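Side-chain contacts in transcriptional regulator, GntR family (Ralstonia eutropha, PDB 3IHU), which probably binds DNA through an N-terminal winged helix-turn-helix domain and regulates transcription, with a helical FCD domain completing the chain: residues R141-F144 and Y145-L149; S83-E86 and T87-L91; A195-P198 and D199-E202. All coordinates share one frame; numbering follows the deposited sequence. Where two conformers were deposited one is given.

Interaction 1 of 3, residues R141-F144 and Y145-L149; sequences RRHF and YRTLL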
ATOM      1  N   ARG A 141       3.018  -0.505  -8.554  1.00 20.36           N
ATOM      2  CA  ARG A 141       3.209  -1.032  -7.202  1.00 20.70           C
ATOM      3  C   ARG A 141       1.946  -1.753  -6.726  1.00 20.92           C
ATOM      4  O   ARG A 141       1.993  -2.914  -6.280  1.00 20.12           O
ATOM      5  CB  ARG A 141       3.628   0.043  -6.212  1.00 21.31           C
ATOM      6  CG  ARG A 141       3.962  -0.561  -4.783  1.00 21.49           C
ATOM      7  CD  ARG A 141       3.760   0.450  -3.669  1.00 26.31           C
ATOM      8  NE  ARG A 141       2.360   0.846  -3.512  1.00 25.94           N
ATOM      9  CZ  ARG A 141       1.390   0.074  -3.014  1.00 31.04           C
ATOM     10  NH1 ARG A 141       1.598  -1.198  -2.658  1.00 33.87           N
ATOM     11  NH2 ARG A 141       0.163   0.552  -2.926  1.00 30.06           N
ATOM     12  N   ARG A 142       0.810  -1.076  -6.827  1.00 22.15           N
ATOM     13  CA  ARG A 142      -0.439  -1.691  -6.412  0.50 22.67           C
ATOM     14  C   ARG A 142      -0.650  -3.027  -7.162  1.00 22.77           C
ATOM     15  O   ARG A 142      -0.982  -4.036  -6.521  1.00 21.66           O
ATOM     16  CB  ARG A 142      -1.619  -0.713  -6.561  0.50 23.49           C
ATOM     17  CG  ARG A 142      -2.754  -0.939  -5.562  0.50 25.73           C
ATOM     18  CD  ARG A 142      -3.759   0.248  -5.446  0.50 25.79           C
ATOM     19  NE  ARG A 142      -3.203   1.440  -4.787  0.50 25.12           N
ATOM     20  CZ  ARG A 142      -3.112   1.628  -3.464  0.50 25.46           C
ATOM     21  NH1 ARG A 142      -3.520   0.701  -2.608  0.50 24.08           N
ATOM     22  NH2 ARG A 142      -2.593   2.759  -2.999  0.50 24.41           N
ATOM     23  N   HIS A 143      -0.438  -3.055  -8.484  1.00 20.91           N
ATOM     24  CA  HIS A 143      -0.578  -4.269  -9.254  1.00 20.73           C
ATOM     25  C   HIS A 143       0.346  -5.423  -8.816  1.00 19.33           C
ATOM     26  O   HIS A 143      -0.053  -6.596  -8.776  1.00 18.33           O
ATOM     27  CB  HIS A 143      -0.351  -3.945 -10.762  1.00 22.08           C
ATOM     28  CG  HIS A 143      -0.623  -5.093 -11.659  1.00 25.85           C
ATOM     29  ND1 HIS A 143      -1.798  -5.818 -11.597  1.00 30.85           N
ATOM     30  CD2 HIS A 143       0.115  -5.653 -12.653  1.00 28.68           C
ATOM     31  CE1 HIS A 143      -1.765  -6.779 -12.506  1.00 29.36           C
ATOM     32  NE2 HIS A 143      -0.621  -6.698 -13.160  1.00 27.97           N
ATOM     33  N   PHE A 144       1.585  -5.080  -8.507  1.00 17.85           N
ATOM     34  CA  PHE A 144       2.557  -6.023  -7.990  1.00 17.03           C
ATOM     35  C   PHE A 144       2.039  -6.685  -6.704  1.00 15.87           C
ATOM     36  O   PHE A 144       1.995  -7.911  -6.600  1.00 12.95           O
ATOM     37  CB  PHE A 144       3.832  -5.241  -7.686  1.00 17.20           C
ATOM     38  CG  PHE A 144       4.930  -6.046  -7.125  1.00 17.75           C
ATOM     39  CD1 PHE A 144       5.462  -7.082  -7.832  1.00 20.31           C
ATOM     40  CD2 PHE A 144       5.466  -5.744  -5.891  1.00 20.45           C
ATOM     41  CE1 PHE A 144       6.524  -7.800  -7.327  1.00 21.29           C
ATOM     42  CE2 PHE A 144       6.535  -6.463  -5.380  1.00 17.84           C
ATOM     43  CZ  PHE A 144       7.056  -7.494  -6.120  1.00 19.80           C
ATOM     44  N   TYR A 145       1.589  -5.851  -5.760  1.00 16.04           N
ATOM     45  CA  TYR A 145       1.070  -6.351  -4.476  1.00 17.30           C
ATOM     46  C   TYR A 145      -0.154  -7.194  -4.687  1.00 17.77           C
ATOM     47  O   TYR A 145      -0.279  -8.268  -4.094  1.00 17.95           O
ATOM     48  CB  TYR A 145       0.762  -5.193  -3.520  1.00 16.94           C
ATOM     49  CG  TYR A 145       1.964  -4.729  -2.744  1.00 19.88           C
ATOM     50  CD1 TYR A 145       3.046  -4.152  -3.358  1.00 22.50           C
ATOM     51  CD2 TYR A 145       1.996  -4.840  -1.345  1.00 24.33           C
ATOM     52  CE1 TYR A 145       4.142  -3.737  -2.645  1.00 23.37           C
ATOM     53  CE2 TYR A 145       3.102  -4.430  -0.628  1.00 25.95           C
ATOM     54  CZ  TYR A 145       4.155  -3.879  -1.271  1.00 24.58           C
ATOM     55  OH  TYR A 145       5.194  -3.483  -0.518  1.00 25.17           O
ATOM     56  N   ARG A 146      -1.083  -6.727  -5.521  1.00 17.69           N
ATOM     57  CA  ARG A 146      -2.275  -7.519  -5.783  1.00 19.38           C
ATOM     58  C   ARG A 146      -1.963  -8.895  -6.409  1.00 18.48           C
ATOM     59  O   ARG A 146      -2.560  -9.925  -6.051  1.00 17.68           O
ATOM     60  CB  ARG A 146      -3.272  -6.715  -6.644  1.00 19.52           C
ATOM     61  CG  ARG A 146      -4.428  -7.524  -7.253  1.00 26.30           C
ATOM     62  CD  ARG A 146      -5.257  -8.332  -6.230  1.00 35.97           C
ATOM     63  NE  ARG A 146      -5.748  -7.499  -5.118  1.00 42.59           N
ATOM     64  CZ  ARG A 146      -6.940  -6.900  -5.061  1.00 44.74           C
ATOM     65  NH1 ARG A 146      -7.809  -7.009  -6.053  1.00 45.86           N
ATOM     66  NH2 ARG A 146      -7.261  -6.177  -3.991  1.00 45.90           N
ATOM     67  N   THR A 147      -0.996  -8.943  -7.315  1.00 18.34           N
ATOM     68  CA  THR A 147      -0.603 -10.225  -7.917  1.00 17.77           C
ATOM     69  C   THR A 147      -0.021 -11.129  -6.844  1.00 17.57           C
ATOM     70  O   THR A 147      -0.362 -12.323  -6.770  1.00 15.08           O
ATOM     71  CB  THR A 147       0.387 -10.000  -9.079  1.00 18.32           C
ATOM     72  OG1 THR A 147      -0.116  -8.954  -9.920  1.00 18.12           O
ATOM     73  CG2 THR A 147       0.564 -11.209  -9.886  1.00 17.69           C
ATOM     74  N   LEU A 148       0.823 -10.568  -5.977  1.00 17.93           N
ATOM     75  CA  LEU A 148       1.357 -11.367  -4.894  1.00 17.97           C
ATOM     76  C   LEU A 148       0.208 -11.926  -4.067  1.00 18.60           C
ATOM     77  O   LEU A 148       0.247 -13.094  -3.637  1.00 16.80           O
ATOM     78  CB  LEU A 148       2.343 -10.600  -4.004  1.00 18.09           C
ATOM     79  CG  LEU A 148       3.668 -10.196  -4.639  1.00 18.11           C
ATOM     80  CD1 LEU A 148       4.425  -9.276  -3.652  1.00 13.23           C
ATOM     81  CD2 LEU A 148       4.484 -11.474  -5.093  1.00 15.85           C
ATOM     82  N   LEU A 149      -0.821 -11.109  -3.863  1.00 19.42           N
ATOM     83  CA  LEU A 149      -1.961 -11.538  -3.033  1.00 19.62           C
ATOM     84  C   LEU A 149      -2.698 -12.691  -3.683  1.00 19.39           C
ATOM     85  O   LEU A 149      -2.974 -13.690  -3.033  1.00 19.47           O
ATOM     86  CB  LEU A 149      -2.904 -10.372  -2.794  1.00 19.21           C
ATOM     87  CG  LEU A 149      -4.089 -10.627  -1.865  1.00 19.62           C
ATOM     88  CD1 LEU A 149      -3.678 -10.966  -0.391  1.00 21.13           C
ATOM     89  CD2 LEU A 149      -4.925  -9.383  -1.913  1.00 20.90           C
TER
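Arg141 points its guanidinium, NH1 first, at one face of the Tyr145 ring, a cation-pi pair one helical turn apart, with CZ of Arg141 4.8 Å from the ring centroid. The two planes stand 73° apart, which makes this an edge-on approach of the cation to the ring: NH1 comes 3.4 Å from CD1 of Tyr145, nearer the rim than the middle. A bend at chi3 (65°) in the arginine chain turns the group back across the tyrosine, while the methylene CG of Arg141 packs against CE1. The same guanidinium is held by a salt bridge from NE to Glu30 and a hydrogen bond from NH1 to His165, so the ring is one of several partners of this buried group. Arg142 also pairs with Glu30.

Farther along the helix, Leu148 places methyl CD1 over one face of the Phe144 ring, 4.2 Å from the centroid, as a CH-pi contact. Phe144 and Tyr145 meet obliquely, CD2 to CD1.

The carbonyl O of His143 takes two bonds from a single residue: the backbone N of Thr147 at 2.9 Å and its hydroxyl OG1 at 2.6 Å, arriving from opposite faces of the carbonyl plane. With chi1 at -47°, OG1 stays beside the backbone N of Thr147 and folds back onto the preceding turn; it also lies over a face of the His143 imidazole.

Helix 134-152 thus presents different surfaces to its neighbours in the FCD domain. Phe144 and Leu148 meet helix 112-130 at Leu118, Tyr145 fits among Leu101 of helix 84-105, Phe161 of helix 155-165 and Tyr186 of helix 179-195, and Arg141 touches this last helix at Tyr186.

Interaction 2 of 3, residues S83-E86 and T87-L91; sequences SLQE and TLDVL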
ATOM      1  N   SER A  83       2.707  10.009  14.793  1.00 17.90           N
ATOM      2  CA  SER A  83       3.950  10.228  15.471  1.00 16.57           C
ATOM      3  C   SER A  83       5.007   9.242  14.988  1.00 15.94           C
ATOM      4  O   SER A  83       4.717   8.237  14.363  1.00 13.54           O
ATOM      5  CB  SER A  83       3.747  10.066  16.972  1.00 16.14           C
ATOM      6  OG  SER A  83       3.474   8.709  17.281  1.00 12.80           O
ATOM      7  N   LEU A  84       6.248   9.491  15.376  1.00 15.64           N
ATOM      8  CA  LEU A  84       7.323   8.614  14.998  1.00 16.32           C
ATOM      9  C   LEU A  84       7.074   7.229  15.568  1.00 16.47           C
ATOM     10  O   LEU A  84       7.212   6.253  14.844  1.00 16.61           O
ATOM     11  CB  LEU A  84       8.703   9.131  15.462  1.00 17.34           C
ATOM     12  CG  LEU A  84       9.920   8.267  15.036  1.00 18.74           C
ATOM     13  CD1 LEU A  84       9.904   7.928  13.543  1.00 20.96           C
ATOM     14  CD2 LEU A  84      11.248   8.984  15.401  1.00 21.26           C
ATOM     15  N   GLN A  85       6.689   7.145  16.835  1.00 16.54           N
ATOM     16  CA  GLN A  85       6.480   5.841  17.480  1.00 17.36           C
ATOM     17  C   GLN A  85       5.332   5.118  16.761  1.00 16.35           C
ATOM     18  O   GLN A  85       5.377   3.901  16.594  1.00 15.70           O
ATOM     19  CB  GLN A  85       6.104   5.997  18.952  1.00 18.24           C
ATOM     20  CG  GLN A  85       5.915   4.664  19.672  1.00 22.05           C
ATOM     21  CD  GLN A  85       7.178   3.832  19.608  1.00 27.46           C
ATOM     22  OE1 GLN A  85       8.244   4.301  20.020  1.00 30.13           O
ATOM     23  NE2 GLN A  85       7.087   2.629  19.014  1.00 28.39           N
ATOM     24  N   GLU A  86       4.314   5.876  16.357  1.00 15.16           N
ATOM     25  CA  GLU A  86       3.167   5.270  15.729  1.00 16.47           C
ATOM     26  C   GLU A  86       3.593   4.716  14.345  1.00 16.24           C
ATOM     27  O   GLU A  86       3.148   3.661  13.941  1.00 14.96           O
ATOM     28  CB  GLU A  86       1.996   6.221  15.568  1.00 16.13           C
ATOM     29  CG  GLU A  86       1.226   6.532  16.873  1.00 20.15           C
ATOM     30  CD  GLU A  86       0.246   7.713  16.722  1.00 23.09           C
ATOM     31  OE1 GLU A  86       0.437   8.609  15.854  1.00 22.84           O
ATOM     32  OE2 GLU A  86      -0.736   7.744  17.486  1.00 27.27           O
ATOM     33  N   THR A  87       4.458   5.452  13.653  1.00 15.60           N
ATOM     34  CA  THR A  87       5.000   4.991  12.376  1.00 14.88           C
ATOM     35  C   THR A  87       5.812   3.717  12.557  1.00 14.35           C
ATOM     36  O   THR A  87       5.667   2.744  11.809  1.00 15.11           O
ATOM     37  CB  THR A  87       5.850   6.140  11.728  1.00 14.78           C
ATOM     38  OG1 THR A  87       4.986   7.253  11.469  1.00 15.50           O
ATOM     39  CG2 THR A  87       6.495   5.669  10.465  1.00 15.14           C
ATOM     40  N   LEU A  88       6.693   3.708  13.535  1.00 14.96           N
ATOM     41  CA  LEU A  88       7.509   2.540  13.781  1.00 15.94           C
ATOM     42  C   LEU A  88       6.636   1.306  14.118  1.00 16.46           C
ATOM     43  O   LEU A  88       6.945   0.184  13.721  1.00 14.66           O
ATOM     44  CB  LEU A  88       8.501   2.799  14.887  1.00 15.22           C
ATOM     45  CG  LEU A  88       9.609   3.817  14.535  1.00 17.11           C
ATOM     46  CD1 LEU A  88      10.425   4.166  15.797  1.00 17.50           C
ATOM     47  CD2 LEU A  88      10.496   3.260  13.394  1.00 17.38           C
ATOM     48  N   ASP A  89       5.548   1.547  14.849  1.00 17.11           N
ATOM     49  CA  ASP A  89       4.613   0.464  15.219  1.00 16.68           C
ATOM     50  C   ASP A  89       3.885  -0.061  13.982  1.00 16.51           C
ATOM     51  O   ASP A  89       3.742  -1.273  13.831  1.00 15.99           O
ATOM     52  CB  ASP A  89       3.647   0.918  16.338  1.00 16.66           C
ATOM     53  CG  ASP A  89       4.305   0.993  17.722  1.00 18.16           C
ATOM     54  OD1 ASP A  89       5.486   0.593  17.920  1.00 22.31           O
ATOM     55  OD2 ASP A  89       3.613   1.471  18.652  1.00 20.44           O
ATOM     56  N   VAL A  90       3.450   0.832  13.070  1.00 15.99           N
ATOM     57  CA  VAL A  90       2.908   0.419  11.828  1.00 15.81           C
ATOM     58  C   VAL A  90       3.936  -0.418  10.984  1.00 16.38           C
ATOM     59  O   VAL A  90       3.605  -1.425  10.391  1.00 16.42           O
ATOM     60  CB  VAL A  90       2.400   1.621  11.001  1.00 16.69           C
ATOM     61  CG1 VAL A  90       2.185   1.232   9.531  1.00 14.64           C
ATOM     62  CG2 VAL A  90       1.154   2.250  11.645  1.00 14.61           C
ATOM     63  N   LEU A  91       5.168   0.037  10.890  1.00 16.51           N
ATOM     64  CA  LEU A  91       6.181  -0.679  10.122  1.00 15.40           C
ATOM     65  C   LEU A  91       6.452  -2.056  10.731  1.00 14.66           C
ATOM     66  O   LEU A  91       6.768  -2.980  10.054  1.00 14.15           O
ATOM     67  CB  LEU A  91       7.457   0.137  10.093  1.00 15.42           C
ATOM     68  CG  LEU A  91       7.403   1.463   9.316  1.00 15.16           C
ATOM     69  CD1 LEU A  91       8.607   2.301   9.688  1.00 16.56           C
ATOM     70  CD2 LEU A  91       7.330   1.164   7.788  1.00 16.86           C
TER
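Gln85 NE2 donates to Asp89 OD1 at 2.8 Å, joining two exposed side chains one turn apart at the start of a long helix. The bond is bent, 136° at the hydrogen. Asp89 OD1 lies almost in the plane of the Gln85 amide, yet NE2 comes to OD1 from above the carboxylate plane, 51° out of it. A bend at chi2 (59°) brings the glutamine amide round to the aspartate, whose CG also rests 3.3 Å from Gln85 O.

At the helix end, Ser83 and Glu86 form a capping box. Glu86 N donates to Ser83 OG at 3.1 Å, and in return Ser83 N donates to Glu86 OE1 at 2.9 Å, on the anti side of the carboxylate. Two backbone N-H groups at the opening of the helix are thereby satisfied by side chains. Thr87 N adds a bond to Ser83 O, the first of the backbone i to i+4 series. Leu84 and Leu88 make a looser apolar pair, CG of Leu84 to CD1 of Leu88 4.2 Å.

The contact opens helix 84-105, which follows strand 77-79. Leu88 and Leu91 pack on helix 198-219 at Arg213, while Thr87 and Val90 touch Val169 of helix 167-172.

Interaction 3 of 3, residues A195-P198 and D199-E202; sequences AGEP and DAAE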
ATOM      1  N   ALA A 195      11.227 -18.039  -7.219  1.00 17.83           N
ATOM      2  CA  ALA A 195      12.080 -19.186  -6.921  1.00 19.48           C
ATOM      3  C   ALA A 195      11.400 -20.216  -5.974  1.00 21.00           C
ATOM      4  O   ALA A 195      11.901 -21.311  -5.792  1.00 20.43           O
ATOM      5  CB  ALA A 195      13.401 -18.693  -6.264  1.00 19.50           C
ATOM      6  N   GLY A 196      10.287 -19.825  -5.351  1.00 21.00           N
ATOM      7  CA  GLY A 196       9.358 -20.769  -4.766  1.00 20.58           C
ATOM      8  C   GLY A 196       9.690 -21.182  -3.363  1.00 21.12           C
ATOM      9  O   GLY A 196       8.929 -21.956  -2.786  1.00 20.46           O
ATOM     10  N   GLU A 197      10.821 -20.718  -2.825  1.00 22.06           N
ATOM     11  CA  GLU A 197      11.219 -21.136  -1.498  1.00 22.96           C
ATOM     12  C   GLU A 197      10.651 -20.152  -0.429  1.00 22.70           C
ATOM     13  O   GLU A 197      10.988 -18.961  -0.422  1.00 22.62           O
ATOM     14  CB  GLU A 197      12.736 -21.247  -1.390  1.00 23.49           C
ATOM     15  CG  GLU A 197      13.179 -22.123  -0.120  1.00 27.07           C
ATOM     16  CD  GLU A 197      13.087 -21.395   1.231  1.00 30.36           C
ATOM     17  OE1 GLU A 197      13.852 -20.423   1.411  1.00 32.36           O
ATOM     18  OE2 GLU A 197      12.269 -21.831   2.120  1.00 34.61           O
ATOM     19  N   PRO A 198       9.752 -20.647   0.450  1.00 22.47           N
ATOM     20  CA  PRO A 198       9.015 -19.685   1.313  1.00 21.64           C
ATOM     21  C   PRO A 198       9.849 -18.867   2.269  1.00 21.55           C
ATOM     22  O   PRO A 198       9.581 -17.663   2.436  1.00 19.96           O
ATOM     23  CB  PRO A 198       7.999 -20.559   2.049  1.00 22.40           C
ATOM     24  CG  PRO A 198       8.305 -21.972   1.739  1.00 23.33           C
ATOM     25  CD  PRO A 198       9.138 -21.995   0.488  1.00 22.37           C
ATOM     26  N   ASP A 199      10.872 -19.467   2.874  1.00 22.23           N
ATOM     27  CA  ASP A 199      11.680 -18.722   3.821  1.00 23.14           C
ATOM     28  C   ASP A 199      12.438 -17.557   3.181  1.00 22.32           C
ATOM     29  O   ASP A 199      12.544 -16.482   3.789  1.00 21.36           O
ATOM     30  CB  ASP A 199      12.677 -19.600   4.571  1.00 24.41           C
ATOM     31  CG  ASP A 199      12.035 -20.514   5.608  1.00 27.11           C
ATOM     32  OD1 ASP A 199      10.847 -20.382   5.989  1.00 30.57           O
ATOM     33  OD2 ASP A 199      12.767 -21.391   6.047  1.00 31.98           O
ATOM     34  N   ALA A 200      13.015 -17.757   1.996  1.00 21.95           N
ATOM     35  CA  ALA A 200      13.753 -16.681   1.342  1.00 20.42           C
ATOM     36  C   ALA A 200      12.756 -15.646   0.810  1.00 18.50           C
ATOM     37  O   ALA A 200      13.063 -14.471   0.804  1.00 18.40           O
ATOM     38  CB  ALA A 200      14.683 -17.177   0.214  1.00 20.26           C
ATOM     39  N   ALA A 201      11.593 -16.080   0.373  1.00 17.07           N
ATOM     40  CA  ALA A 201      10.548 -15.117   0.010  1.00 17.65           C
ATOM     41  C   ALA A 201      10.152 -14.242   1.197  1.00 16.90           C
ATOM     42  O   ALA A 201      10.126 -13.033   1.064  1.00 18.13           O
ATOM     43  CB  ALA A 201       9.354 -15.787  -0.570  1.00 16.92           C
ATOM     44  N   GLU A 202       9.916 -14.857   2.373  1.00 18.12           N
ATOM     45  CA  GLU A 202       9.501 -14.106   3.548  1.00 16.95           C
ATOM     46  C   GLU A 202      10.579 -13.088   3.889  1.00 17.92           C
ATOM     47  O   GLU A 202      10.269 -11.925   4.204  1.00 16.04           O
ATOM     48  CB  GLU A 202       9.233 -15.006   4.771  1.00 18.17           C
ATOM     49  CG  GLU A 202       8.616 -14.199   5.936  1.00 17.33           C
ATOM     50  CD  GLU A 202       8.155 -15.080   7.099  1.00 19.82           C
ATOM     51  OE1 GLU A 202       8.259 -16.305   6.985  1.00 17.35           O
ATOM     52  OE2 GLU A 202       7.643 -14.516   8.106  1.00 21.17           O
TER
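An N-cap opens helix 198-219 here, at the turn that connects it to helix 179-195, and the capping residue is a glutamate that uses both of its carboxylate oxygens. Gly196, with positive phi, is where the chain leaves the first helix, and two residues later Pro198 begins the next. Glu197 stands between them at the N-cap. Its OE2 accepts from Asp199 N at 2.8 Å and its OE1 from Ala200 N at 2.9 Å, so each oxygen serves one of two successive backbone N-H groups. Neither bond lies in the carboxylate plane: the donors come to OE1 and OE2 from above it, by 46° and 50°. For so long a side chain to reach amides this close in sequence it must double back. CG is set anti to the backbone N, and a turn at chi2 (-77°) swings the carboxylate over the first turn of the helix.

A negative group beside a helix N-terminus would be expected to gain from the helix dipole as well as from the bonds themselves. Asp199 adds a second carboxylate nearby, turned steeply against that of Glu197, and the like charges are probably eased by Arg103, which bridges to Asp199 OD1 and also to Glu202 OE1. Arg103 belongs to helix 84-105, so this guanidinium ties helix 198-219 to a helix far earlier in the sequence. Pro198 and Ala201 meanwhile touch Thr106, just beyond that helix.

Regular backbone bonding takes over at once, Ala201 N to Glu197 O at 3.0 Å and Glu202 N to Pro198 O. Beside the cap, the methyl CB of Ala200 lies 3.6 Å from Glu197 OE1, alongside the oxygen that its own N-H holds.

Overall arrangement
All three contacts are local, between residues close in sequence, but their chemistry follows their depth. Interaction 1 lies mid-helix in a buried layer, about 9 Å from the chain's centre to its own, and relies on rings, methyl groups and a buried arginine. Interactions 2 and 3 are surface contacts at helix beginnings, where carboxylates and a serine take up backbone N-H groups: a reciprocal box in residues 83-91, where a glutamine amide also donates to an aspartate, and a single glutamate using both carboxylate oxygens in 195-202. Their centres are about 27 Å apart, yet they concern the same pair of helices, since 84-105 packs on 198-219 near interaction 2 and supplies Arg103 to interaction 3. Helix 84-105 also contributes Leu101 to interaction 1.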